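Local coordinates for protein transcriptional regulator, TetR family (Legionella pneumophila subsp. pneumophila str. Philadelphia 1, PDB 3ON4) that probably binds DNA to regulate transcription, at residues 57-62 and 124-129; 18-23 and 63-68; 141-146 and 150-155; 156-161 and 183-188; 34-39 and 45-50. One frame throughout, in Å; residues are numbered along the deposited sequence.

Contact 1 (57-62 and 124-129)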
# COMPACT_ATOMS: atom_id res chain seq x y z
N LEU A 57 6.84 18.15 -10.78
CA LEU A 57 6.62 18.31 -9.35
C LEU A 57 6.72 16.95 -8.68
O LEU A 57 7.39 16.83 -7.64
CB LEU A 57 5.27 18.97 -9.07
CG LEU A 57 4.85 19.08 -7.60
CD1 LEU A 57 5.89 19.88 -6.81
CD2 LEU A 57 3.46 19.75 -7.49
N GLY A 58 6.10 15.92 -9.26
CA GLY A 58 6.19 14.58 -8.70
C GLY A 58 7.64 14.13 -8.49
O GLY A 58 8.00 13.64 -7.42
N VAL A 59 8.48 14.28 -9.51
CA VAL A 59 9.89 13.90 -9.44
C VAL A 59 10.60 14.66 -8.32
O VAL A 59 11.35 14.08 -7.52
CB VAL A 59 10.59 14.17 -10.79
CG1 VAL A 59 12.13 14.15 -10.67
CG2 VAL A 59 10.11 13.17 -11.84
N ALA A 60 10.37 15.96 -8.27
CA ALA A 60 11.02 16.82 -7.30
C ALA A 60 10.57 16.52 -5.85
O ALA A 60 11.39 16.51 -4.93
CB ALA A 60 10.78 18.32 -7.67
N VAL A 61 9.28 16.23 -5.65
CA VAL A 61 8.76 15.89 -4.32
C VAL A 61 9.41 14.58 -3.82
O VAL A 61 9.88 14.52 -2.69
CB VAL A 61 7.22 15.71 -4.33
CG1 VAL A 61 6.73 15.08 -3.01
CG2 VAL A 61 6.54 17.06 -4.58
N ILE A 62 9.47 13.56 -4.66
CA ILE A 62 10.03 12.28 -4.20
C ILE A 62 11.52 12.45 -3.94
O ILE A 62 12.03 11.95 -2.95
CB ILE A 62 9.81 11.11 -5.16
CG1 ILE A 62 8.34 10.90 -5.45
CG2 ILE A 62 10.39 9.81 -4.52
CD1 ILE A 62 8.07 10.08 -6.74
N GLN A 124 8.31 6.83 -11.44
CA GLN A 124 8.55 5.41 -11.13
C GLN A 124 9.98 5.18 -10.66
O GLN A 124 10.21 4.55 -9.63
CB GLN A 124 8.27 4.54 -12.36
CG GLN A 124 6.81 4.41 -12.73
CD GLN A 124 6.60 3.47 -13.90
OE1 GLN A 124 7.52 3.21 -14.67
NE2 GLN A 124 5.39 2.99 -14.06
N ASN A 125 10.94 5.68 -11.44
CA ASN A 125 12.36 5.51 -11.13
C ASN A 125 12.76 6.19 -9.80
O ASN A 125 13.54 5.63 -9.01
CB ASN A 125 13.24 5.93 -12.32
CG ASN A 125 13.13 4.95 -13.50
OD1 ASN A 125 12.42 3.94 -13.42
ND2 ASN A 125 13.82 5.25 -14.59
N GLN A 126 12.18 7.34 -9.49
CA GLN A 126 12.47 7.99 -8.20
C GLN A 126 11.87 7.20 -7.04
O GLN A 126 12.48 7.05 -5.97
CB GLN A 126 11.95 9.42 -8.15
CG GLN A 126 12.61 10.34 -9.11
CD GLN A 126 14.06 10.66 -8.76
OE1 GLN A 126 14.48 10.61 -7.60
NE2 GLN A 126 14.83 10.98 -9.79
N ALA A 127 10.66 6.69 -7.24
CA ALA A 127 10.03 5.83 -6.22
C ALA A 127 10.85 4.58 -5.93
O ALA A 127 11.03 4.20 -4.76
CB ALA A 127 8.58 5.45 -6.64
N LYS A 128 11.37 3.93 -6.98
CA LYS A 128 12.23 2.76 -6.78
C LYS A 128 13.50 3.12 -5.99
O LYS A 128 13.95 2.34 -5.14
CB LYS A 128 12.57 2.09 -8.12
CG LYS A 128 11.38 1.36 -8.70
CD LYS A 128 11.73 0.47 -9.88
CE LYS A 128 11.82 1.24 -11.17
NZ LYS A 128 12.39 0.40 -12.28
N LYS A 129 14.05 4.30 -6.28
CA LYS A 129 15.23 4.79 -5.58
C LYS A 129 14.99 4.95 -4.09
O LYS A 129 15.86 4.62 -3.29
CB LYS A 129 15.69 6.13 -6.16
CG LYS A 129 16.51 6.04 -7.40
CD LYS A 129 17.15 7.39 -7.70
CE LYS A 129 18.36 7.66 -6.80
NZ LYS A 129 19.04 8.97 -7.09
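The segments carrying I62 and Q126 run almost parallel, 10° apart with axes 9.3 Å from each other, and are closest where the CA atoms of these two residues lie 6.4 Å apart. Q126 presents its aliphatic part to the other helix. I62 CB lies 4.0 Å from Q126 CB, and the branch methyl I62 CG2, anti to the backbone N, rests 3.8 Å from the carbonyl oxygen Q126 O and continues over the start of A127. In Q126 the first torsion (chi1 -65°) sets CG anti to the carbonyl carbon, where it meets V59 CG1 at 4.1 Å, the two side chains crossing at about a right angle; a bend at chi2 (-70°) then turns the amide end. A branched aliphatic suits the buried position of I62, whereas V59 lies nearer the surface. A long amide suits the partly exposed place of Q126: methylenes pack inward and the polar end stays near the surface, where OE1 touches S63. Around the pair, V59 and I62 also pack on I123 of helix 121-144, F112 of helix 108-115 closes over I62 and A127, and L57 and V61 turn to helix 11-26. Helix 54-77 thus lies between helix 11-26 and helix 121-144.

Contact 2 (18-23 and 63-68)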
# COMPACT_ATOMS: atom_id res chain seq x y z
N VAL A 18 3.61 21.41 0.54
CA VAL A 18 2.16 21.12 0.47
C VAL A 18 1.89 19.97 -0.49
O VAL A 18 1.05 19.12 -0.21
CB VAL A 18 1.30 22.34 0.05
CG1 VAL A 18 -0.20 22.08 0.39
CG2 VAL A 18 1.78 23.57 0.72
N ALA A 19 2.65 19.88 -1.60
CA ALA A 19 2.47 18.78 -2.55
C ALA A 19 2.74 17.45 -1.86
O ALA A 19 1.98 16.46 -2.00
CB ALA A 19 3.37 18.97 -3.80
N GLU A 20 3.83 17.43 -1.10
CA GLU A 20 4.20 16.26 -0.32
C GLU A 20 3.05 15.82 0.60
O GLU A 20 2.70 14.65 0.66
CB GLU A 20 5.45 16.57 0.49
CG GLU A 20 6.00 15.38 1.28
CD GLU A 20 7.15 15.78 2.23
OE1 GLU A 20 6.98 16.67 3.09
OE2 GLU A 20 8.23 15.16 2.12
N ALA A 21 2.48 16.79 1.30
CA ALA A 21 1.37 16.56 2.20
C ALA A 21 0.15 16.03 1.47
O ALA A 21 -0.45 15.03 1.90
CB ALA A 21 1.01 17.84 2.96
N LEU A 22 -0.21 16.67 0.36
CA LEU A 22 -1.37 16.24 -0.43
C LEU A 22 -1.20 14.81 -0.97
O LEU A 22 -2.15 14.02 -0.93
CB LEU A 22 -1.66 17.23 -1.56
CG LEU A 22 -2.17 18.58 -1.05
CD1 LEU A 22 -2.26 19.58 -2.20
CD2 LEU A 22 -3.51 18.44 -0.33
N ILE A 23 0.00 14.49 -1.44
CA ILE A 23 0.28 13.17 -2.00
C ILE A 23 0.18 12.13 -0.89
O ILE A 23 -0.49 11.08 -1.06
CB ILE A 23 1.64 13.10 -2.73
CG1 ILE A 23 1.59 13.97 -4.00
CG2 ILE A 23 1.98 11.63 -3.06
CD1 ILE A 23 3.00 14.25 -4.62
N SER A 63 12.22 13.16 -4.83
CA SER A 63 13.64 13.38 -4.66
C SER A 63 13.98 14.10 -3.33
O SER A 63 14.88 13.68 -2.59
CB SER A 63 14.21 14.13 -5.88
OG SER A 63 15.61 14.31 -5.76
N TRP A 64 13.24 15.19 -3.05
CA TRP A 64 13.36 15.92 -1.80
C TRP A 64 13.09 15.04 -0.57
O TRP A 64 13.87 15.02 0.41
CB TRP A 64 12.36 17.05 -1.83
CG TRP A 64 12.34 17.94 -0.65
CD1 TRP A 64 13.41 18.54 -0.06
CD2 TRP A 64 11.18 18.38 0.05
NE1 TRP A 64 12.99 19.32 1.00
CE2 TRP A 64 11.62 19.24 1.08
CE3 TRP A 64 9.80 18.12 -0.08
CZ2 TRP A 64 10.73 19.86 1.97
CZ3 TRP A 64 8.93 18.72 0.81
CH2 TRP A 64 9.39 19.58 1.82
N HIS A 65 11.99 14.29 -0.64
CA HIS A 65 11.59 13.44 0.47
C HIS A 65 12.64 12.37 0.74
O HIS A 65 12.94 12.09 1.90
CB HIS A 65 10.26 12.75 0.15
CG HIS A 65 9.67 11.96 1.29
ND1 HIS A 65 8.91 12.53 2.28
CD2 HIS A 65 9.67 10.62 1.55
CE1 HIS A 65 8.49 11.60 3.12
NE2 HIS A 65 8.93 10.43 2.69
N THR A 66 13.17 11.77 -0.32
CA THR A 66 14.23 10.76 -0.18
C THR A 66 15.49 11.34 0.48
O THR A 66 16.10 10.70 1.34
CB THR A 66 14.60 10.12 -1.53
OG1 THR A 66 13.41 9.55 -2.13
CG2 THR A 66 15.67 9.01 -1.34
N ASP A 67 15.87 12.55 0.08
CA ASP A 67 16.99 13.23 0.69
C ASP A 67 16.78 13.47 2.18
O ASP A 67 17.71 13.33 2.97
CB ASP A 67 17.25 14.57 -0.01
CG ASP A 67 17.93 14.42 -1.36
OD1 ASP A 67 18.44 13.32 -1.69
OD2 ASP A 67 17.99 15.44 -2.08
N LYS A 68 15.57 13.87 2.55
CA LYS A 68 15.21 14.09 3.95
C LYS A 68 15.29 12.80 4.76
O LYS A 68 15.88 12.78 5.85
CB LYS A 68 13.82 14.67 4.10
CG LYS A 68 13.72 16.13 3.65
CD LYS A 68 12.45 16.80 4.15
CE LYS A 68 11.21 16.33 3.41
NZ LYS A 68 10.00 17.05 3.94
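E20 reaches from helix 11-26 to H65 and K68 of helix 54-77, forming a His-carboxylate hydrogen bond beside a salt bridge where two helices of the TetR-type amino-terminal region cross at about a right angle. Along the first segment, A19 is a small residue that lets L57 and V61 pack close. Next comes E20, whose CG lies anti to the backbone N (chi1 -176°); with the chain extended beyond it, the carboxylate spans the gap. K68 NZ grips this group symmetrically, 3.2 Å from both E20 OE1 and E20 OE2, using the syn lone pair of each. H65 ND1 donates to E20 OE2 over 2.7 Å in a nearly straight bond (167°), approaching 38° above the carboxylate plane although the oxygen lies in the plane of the imidazole. OE2 therefore accepts two bonds, and the paired donors fix the rotation of the group and probably favour its charged form. A glutamate suits this place because it is long enough to serve both donors. Farther on, I23 packs on V61, so helix 54-77 takes apolar contacts as well as the carboxylate, while I23 also reaches F31, L108 and F112. W64 lines the salt bridge: K68 CE lies 3.7 Å above the plane of the W64 ring, over its centre, and W64 CZ3 comes within 3.6 Å of E20 OE1.

Contact 3 (141-146 and 150-155); sequences VLETNG and ESSLSL
Segments 141-146 and 150-155, approaching to 5.5 Å between the CA atoms of L142 and S152, form the corner where helix 121-144 passes into helix 149-173. The first helix closes with a Schellman motif. G146 takes a positive phi of 95°, and its N bonds back to E143 O at 3.0 Å; glycine suits this place because it has no CB to press against the carbonyl oxygen of N145. After the turn, the side chains of the two helices meet. S152 is small enough to sit directly against the first helix. Its CB and OG lie beside L142 and E143, with OG 3.6 Å from L142 CB and 3.4 Å from E143 CG. The hydroxyl of this buried serine is bonded to D148 O, one turn earlier, so its polar atom is satisfied within its own helix start and can face the aliphatic parts of its neighbours. E143 meets it with its CG methylene and carries its carboxylate on along an extended chain at the partly exposed margin. S151 OG bonds to the side chain of the same D148. L142 does most of the apolar work. Its CG lies beside the backbone N (chi1 -68°), and CD1 drops onto the second helix, 3.4 Å from the carbonyl oxygen S152 O and 3.8 Å from L155 CB. The two leucines cross at about a right angle, and their other branches meet as well: L142 CD2 stands 3.9 Å from L155 CD2.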
# COMPACT_ATOMS: atom_id res chain seq x y z
N VAL A 141 22.31 -2.18 8.53
CA VAL A 141 22.16 -2.18 9.99
C VAL A 141 22.12 -3.63 10.48
O VAL A 141 22.79 -4.00 11.46
CB VAL A 141 20.86 -1.42 10.42
CG1 VAL A 141 20.58 -1.64 11.89
CG2 VAL A 141 21.00 0.09 10.15
N LEU A 142 21.34 -4.46 9.79
CA LEU A 142 21.18 -5.86 10.16
C LEU A 142 22.45 -6.68 10.01
O LEU A 142 22.70 -7.59 10.79
CB LEU A 142 20.03 -6.50 9.34
CG LEU A 142 18.61 -6.02 9.64
CD1 LEU A 142 17.67 -6.55 8.55
CD2 LEU A 142 18.13 -6.45 11.01
N GLU A 143 23.27 -6.34 9.02
CA GLU A 143 24.59 -6.96 8.87
C GLU A 143 25.52 -6.63 10.04
O GLU A 143 26.29 -7.49 10.48
CB GLU A 143 25.25 -6.57 7.55
CG GLU A 143 24.61 -7.25 6.36
CD GLU A 143 25.14 -6.76 5.02
OE1 GLU A 143 25.63 -5.61 4.95
OE2 GLU A 143 25.07 -7.54 4.05
N THR A 144 25.41 -5.41 10.58
CA THR A 144 26.15 -5.06 11.81
C THR A 144 25.66 -5.85 13.02
O THR A 144 26.37 -5.98 14.01
CB THR A 144 26.10 -3.55 12.16
OG1 THR A 144 24.77 -3.18 12.56
CG2 THR A 144 26.57 -2.70 10.97
N ASN A 145 24.44 -6.38 12.94
CA ASN A 145 23.94 -7.24 14.00
C ASN A 145 24.38 -8.70 13.84
O ASN A 145 23.99 -9.55 14.65
CB ASN A 145 22.42 -7.14 14.08
CG ASN A 145 21.89 -7.45 15.46
OD1 ASN A 145 22.55 -7.21 16.47
ND2 ASN A 145 20.69 -8.01 15.50
N GLY A 146 25.17 -8.99 12.81
CA GLY A 146 25.73 -10.33 12.63
C GLY A 146 24.94 -11.22 11.69
O GLY A 146 25.34 -12.34 11.42
N GLU A 150 22.23 -12.73 3.04
CA GLU A 150 20.94 -13.22 2.56
C GLU A 150 19.83 -12.95 3.58
O GLU A 150 18.75 -12.49 3.21
CB GLU A 150 21.03 -14.71 2.26
CG GLU A 150 19.71 -15.37 1.84
CD GLU A 150 19.58 -15.51 0.33
OE1 GLU A 150 19.23 -14.50 -0.33
OE2 GLU A 150 19.81 -16.64 -0.19
N SER A 151 20.08 -13.28 4.84
CA SER A 151 19.09 -13.10 5.90
C SER A 151 18.81 -11.63 6.14
O SER A 151 17.69 -11.28 6.47
CB SER A 151 19.57 -13.74 7.20
OG SER A 151 19.90 -15.11 7.01
N SER A 152 19.84 -10.79 6.01
CA SER A 152 19.69 -9.34 6.18
C SER A 152 18.77 -8.74 5.11
O SER A 152 17.91 -7.93 5.40
CB SER A 152 21.06 -8.65 6.12
OG SER A 152 21.81 -8.90 7.31
N LEU A 153 18.97 -9.17 3.87
CA LEU A 153 18.14 -8.68 2.77
C LEU A 153 16.70 -9.15 2.92
O LEU A 153 15.78 -8.38 2.68
CB LEU A 153 18.73 -9.16 1.44
CG LEU A 153 18.42 -8.37 0.16
CD1 LEU A 153 18.66 -6.85 0.32
CD2 LEU A 153 19.28 -8.95 -0.99
N SER A 154 16.50 -10.43 3.29
CA SER A 154 15.18 -10.99 3.48
C SER A 154 14.43 -10.28 4.61
O SER A 154 13.24 -9.92 4.48
CB SER A 154 15.25 -12.50 3.78
OG SER A 154 13.95 -13.02 4.08
N LEU A 155 15.13 -10.05 5.73
CA LEU A 155 14.50 -9.38 6.87
C LEU A 155 14.26 -7.90 6.57
O LEU A 155 13.23 -7.34 6.97
CB LEU A 155 15.37 -9.54 8.13
CG LEU A 155 14.82 -9.05 9.48
CD1 LEU A 155 13.40 -9.52 9.72
CD2 LEU A 155 15.73 -9.52 10.66

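Contact 4 (156-161 and 183-188)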
# COMPACT_ATOMS: atom_id res chain seq x y z
N ALA A 156 15.21 -7.26 5.89
CA ALA A 156 15.02 -5.87 5.49
C ALA A 156 13.72 -5.76 4.66
O ALA A 156 12.92 -4.87 4.87
CB ALA A 156 16.24 -5.36 4.69
N LYS A 157 13.52 -6.68 3.73
CA LYS A 157 12.31 -6.65 2.89
C LYS A 157 11.03 -6.98 3.65
O LYS A 157 9.99 -6.40 3.35
CB LYS A 157 12.49 -7.55 1.66
CG LYS A 157 13.57 -6.98 0.71
CD LYS A 157 13.84 -7.82 -0.48
CE LYS A 157 14.88 -7.14 -1.38
NZ LYS A 157 15.47 -8.02 -2.41
N GLN A 158 11.09 -7.86 4.66
CA GLN A 158 9.92 -8.12 5.49
C GLN A 158 9.54 -6.89 6.29
O GLN A 158 8.35 -6.53 6.43
CB GLN A 158 10.17 -9.30 6.44
CG GLN A 158 10.09 -10.67 5.82
CD GLN A 158 10.42 -11.74 6.84
OE1 GLN A 158 11.39 -11.60 7.58
NE2 GLN A 158 9.61 -12.79 6.91
N ILE A 159 10.57 -6.23 6.83
CA ILE A 159 10.34 -5.09 7.67
C ILE A 159 9.66 -3.98 6.87
O ILE A 159 8.66 -3.43 7.33
CB ILE A 159 11.63 -4.55 8.30
CG1 ILE A 159 12.14 -5.50 9.39
CG2 ILE A 159 11.37 -3.16 8.94
CD1 ILE A 159 13.58 -5.17 9.80
N ILE A 160 10.18 -3.64 5.69
CA ILE A 160 9.60 -2.53 4.93
C ILE A 160 8.21 -2.91 4.41
O ILE A 160 7.34 -2.05 4.34
CB ILE A 160 10.54 -1.95 3.81
CG1 ILE A 160 9.99 -0.62 3.22
CG2 ILE A 160 10.79 -2.94 2.72
CD1 ILE A 160 9.53 0.46 4.24
N SER A 161 8.01 -4.18 4.06
CA SER A 161 6.68 -4.64 3.65
C SER A 161 5.69 -4.46 4.80
O SER A 161 4.56 -3.97 4.60
CB SER A 161 6.72 -6.11 3.23
OG SER A 161 7.62 -6.29 2.15
N ARG A 183 5.95 -3.10 15.26
CA ARG A 183 6.89 -3.06 16.38
C ARG A 183 7.08 -4.43 17.02
O ARG A 183 8.20 -4.80 17.31
CB ARG A 183 6.47 -2.03 17.41
CG ARG A 183 7.41 -1.86 18.59
CD ARG A 183 8.86 -1.56 18.21
NE ARG A 183 9.64 -1.43 19.44
CZ ARG A 183 9.95 -0.29 20.06
NH1 ARG A 183 9.61 0.90 19.56
NH2 ARG A 183 10.64 -0.34 21.19
N HIS A 184 6.00 -5.17 17.25
CA HIS A 184 6.08 -6.53 17.78
C HIS A 184 6.96 -7.42 16.90
O HIS A 184 7.78 -8.17 17.40
CB HIS A 184 4.70 -7.20 17.89
CG HIS A 184 3.83 -6.65 18.98
ND1 HIS A 184 4.31 -6.31 20.23
CD2 HIS A 184 2.50 -6.40 19.01
CE1 HIS A 184 3.31 -5.87 20.98
NE2 HIS A 184 2.20 -5.91 20.26
N PHE A 185 6.78 -7.36 15.58
CA PHE A 185 7.60 -8.16 14.67
C PHE A 185 9.09 -7.83 14.84
O PHE A 185 9.94 -8.72 14.90
CB PHE A 185 7.18 -7.94 13.21
CG PHE A 185 8.11 -8.60 12.21
CD1 PHE A 185 7.94 -9.92 11.86
CD2 PHE A 185 9.12 -7.87 11.60
CE1 PHE A 185 8.79 -10.54 10.93
CE2 PHE A 185 9.95 -8.47 10.66
CZ PHE A 185 9.79 -9.81 10.33
N ILE A 186 9.39 -6.54 14.92
CA ILE A 186 10.77 -6.07 15.07
C ILE A 186 11.36 -6.63 16.38
O ILE A 186 12.43 -7.27 16.39
CB ILE A 186 10.84 -4.51 15.04
CG1 ILE A 186 10.47 -3.97 13.66
CG2 ILE A 186 12.22 -4.01 15.44
CD1 ILE A 186 10.18 -2.43 13.60
N ASP A 187 10.62 -6.42 17.47
CA ASP A 187 11.06 -6.79 18.80
C ASP A 187 11.23 -8.29 18.95
O ASP A 187 12.10 -8.74 19.68
CB ASP A 187 10.05 -6.31 19.86
CG ASP A 187 9.99 -4.80 19.98
OD1 ASP A 187 10.87 -4.12 19.39
OD2 ASP A 187 9.07 -4.30 20.69
N GLN A 188 10.37 -9.07 18.30
CA GLN A 188 10.43 -10.53 18.44
C GLN A 188 11.42 -11.19 17.48
O GLN A 188 11.93 -12.27 17.77
CB GLN A 188 9.03 -11.17 18.32
CG GLN A 188 8.02 -10.71 19.39
CD GLN A 188 8.47 -11.00 20.82
OE1 GLN A 188 8.73 -12.15 21.18
NE2 GLN A 188 8.56 -9.96 21.65
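The ring of F185 is met at its edge, near its plane, by Q158 and I159 of helix 149-173. Q158 OE1 lies 3.7 Å from F185 CZ, and its amide plane stands almost perpendicular to the ring (89°), so the oxygen faces the slightly positive C-H rim. Next to it, I159 CG1 packs 3.9 Å from F185 CE2. F185 CG is anti to the backbone N (chi1 172°), which throws the ring across the gap between the helices. A large flat hydrocarbon suits this buried place, and a branched isoleucine packs beside it. Q158 suits a position where the interior borders another chain: its CB rests 3.9 Å from F185 CZ, while its NE2 donates to G181 O of the second subunit. On the side turned to helix 84-98, the guanidinium of R183 bridges to D187 within one turn, with NE 3.0 Å from D187 OD1, an atom that Q89 also bonds. F185 packs in addition on Q158 of the second subunit. Helices 149-173 and 177-189 thus pack together here and border the other chain, consistent with the helical dimer interface typical of TetR-family regulators.

Contact 5 (34-39 and 45-50)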
# COMPACT_ATOMS: atom_id res chain seq x y z
N LYS A 34 -4.07 23.39 -8.89
CA LYS A 34 -5.08 24.30 -8.33
C LYS A 34 -5.28 24.07 -6.82
O LYS A 34 -5.46 25.02 -6.07
CB LYS A 34 -6.41 24.11 -9.06
CG LYS A 34 -7.52 24.98 -8.54
CD LYS A 34 -7.22 26.46 -8.74
CE LYS A 34 -8.48 27.30 -8.58
NZ LYS A 34 -8.15 28.71 -8.80
N ASP A 35 -5.28 22.81 -6.39
CA ASP A 35 -5.35 22.52 -4.96
C ASP A 35 -4.22 23.21 -4.18
O ASP A 35 -4.44 23.71 -3.05
CB ASP A 35 -5.28 21.02 -4.69
CG ASP A 35 -6.51 20.27 -5.16
OD1 ASP A 35 -7.62 20.84 -5.09
OD2 ASP A 35 -6.35 19.11 -5.59
N ILE A 36 -3.02 23.19 -4.75
CA ILE A 36 -1.85 23.78 -4.08
C ILE A 36 -2.00 25.30 -4.03
O ILE A 36 -1.78 25.91 -2.98
CB ILE A 36 -0.52 23.45 -4.80
CG1 ILE A 36 -0.26 21.94 -4.76
CG2 ILE A 36 0.64 24.20 -4.17
CD1 ILE A 36 1.01 21.55 -5.48
N ALA A 37 -2.36 25.89 -5.16
CA ALA A 37 -2.55 27.33 -5.26
C ALA A 37 -3.56 27.84 -4.23
O ALA A 37 -3.34 28.88 -3.57
CB ALA A 37 -3.03 27.69 -6.66
N THR A 38 -4.66 27.12 -4.09
CA THR A 38 -5.70 27.48 -3.14
C THR A 38 -5.17 27.34 -1.71
O THR A 38 -5.42 28.19 -0.88
CB THR A 38 -6.95 26.58 -3.33
OG1 THR A 38 -7.54 26.88 -4.60
CG2 THR A 38 -8.00 26.80 -2.24
N ALA A 39 -4.40 26.28 -1.46
CA ALA A 39 -3.96 25.97 -0.08
C ALA A 39 -3.04 27.04 0.48
O ALA A 39 -3.17 27.40 1.66
CB ALA A 39 -3.28 24.58 -0.03
N ALA A 45 -0.35 29.76 -11.90
CA ALA A 45 0.71 30.04 -12.86
C ALA A 45 2.11 30.06 -12.22
O ALA A 45 3.10 29.77 -12.90
CB ALA A 45 0.43 31.37 -13.60
N SER A 46 2.20 30.41 -10.92
CA SER A 46 3.48 30.39 -10.18
C SER A 46 3.93 28.94 -9.91
O SER A 46 5.12 28.68 -9.71
CB SER A 46 3.37 31.17 -8.85
OG SER A 46 3.14 32.56 -9.10
N ILE A 47 3.00 28.00 -9.89
CA ILE A 47 3.35 26.58 -9.72
C ILE A 47 3.95 26.06 -11.03
O ILE A 47 5.05 25.48 -11.01
CB ILE A 47 2.17 25.73 -9.26
CG1 ILE A 47 1.57 26.34 -7.97
CG2 ILE A 47 2.60 24.26 -9.03
CD1 ILE A 47 0.28 25.71 -7.51
N HIS A 48 3.26 26.32 -12.16
CA HIS A 48 3.73 25.92 -13.49
C HIS A 48 5.10 26.51 -13.79
O HIS A 48 5.90 25.93 -14.53
CB HIS A 48 2.74 26.35 -14.57
CG HIS A 48 1.45 25.57 -14.56
ND1 HIS A 48 1.36 24.27 -15.02
CD2 HIS A 48 0.21 25.92 -14.17
CE1 HIS A 48 0.11 23.86 -14.91
NE2 HIS A 48 -0.61 24.84 -14.38
N TYR A 49 5.36 27.67 -13.21
CA TYR A 49 6.63 28.36 -13.35
C TYR A 49 7.81 27.49 -12.90
O TYR A 49 8.76 27.27 -13.64
CB TYR A 49 6.59 29.64 -12.53
CG TYR A 49 7.76 30.53 -12.75
CD1 TYR A 49 8.93 30.35 -12.03
CD2 TYR A 49 7.70 31.55 -13.68
CE1 TYR A 49 10.01 31.15 -12.22
CE2 TYR A 49 8.79 32.38 -13.90
CZ TYR A 49 9.94 32.17 -13.16
OH TYR A 49 11.01 32.98 -13.36
N HIS A 50 7.73 26.99 -11.68
CA HIS A 50 8.76 26.12 -11.11
C HIS A 50 8.64 24.68 -11.60
O HIS A 50 9.64 23.99 -11.71
CB HIS A 50 8.69 26.14 -9.58
CG HIS A 50 9.02 27.47 -8.97
ND1 HIS A 50 10.31 27.92 -8.82
CD2 HIS A 50 8.21 28.44 -8.47
CE1 HIS A 50 10.29 29.12 -8.26
NE2 HIS A 50 9.03 29.46 -8.04
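Apolar contact carries the whole meeting of I36 and A37 with I47, and a single methyl does the touching. I47 CD1 sits 3.6 Å from I36 CB and 3.7 Å from I36 CG2, then slides over the backbone to lie 3.5 Å from A37 N and 3.9 Å from A37 CB. The torsions explain this reach: CG1 of I47 is anti to the carbonyl carbon, and chi2 is extended (172°), so CD1 projects toward helix 33-40. A37 suits the receiving position because its lone methyl allows CD1 to approach the backbone, and I36 flanks it with a branched, water-shunning wall. Behind I36 lie I15, A19 and L22 of helix 11-26, together with F31; I47 also rests on I42 in the connecting turn. All three touching residues are buried.

Polar and aromatic groups lie around this core. D35 OD2 accepts a bond from S32 N at the beginning of helix 33-40. The ring of H48 meets that of F33, their planes inclined at about 55°, while H48 and Y49 are both exposed. The packing of two short successive helices across a turn fits the helix-turn-helix predicted for residues 32-51; in this family the second helix, here 44-50, typically enters the DNA major groove.

Overall arrangement
Contact 2 opens first along the chain and encloses contact 5; its segments alternate with those of contact 1, and contacts 3 and 4 follow. Contacts 1 and 2 share helix 54-77 and touch, their centres 9 Å apart, and A19, I36 and L57 join both to contact 5. Contacts 3 and 4 share helix 149-173 and touch through L155 and F185, with centres 12 Å apart. Contacts 3 and 5 have centres about 44 Å apart, on opposite sides of the chain's centre. The predicted DNA-binding end is thus separate from the dimerising end, with helices 54-77 and 121-144 spanning between them, consistent with a TetR-type regulator.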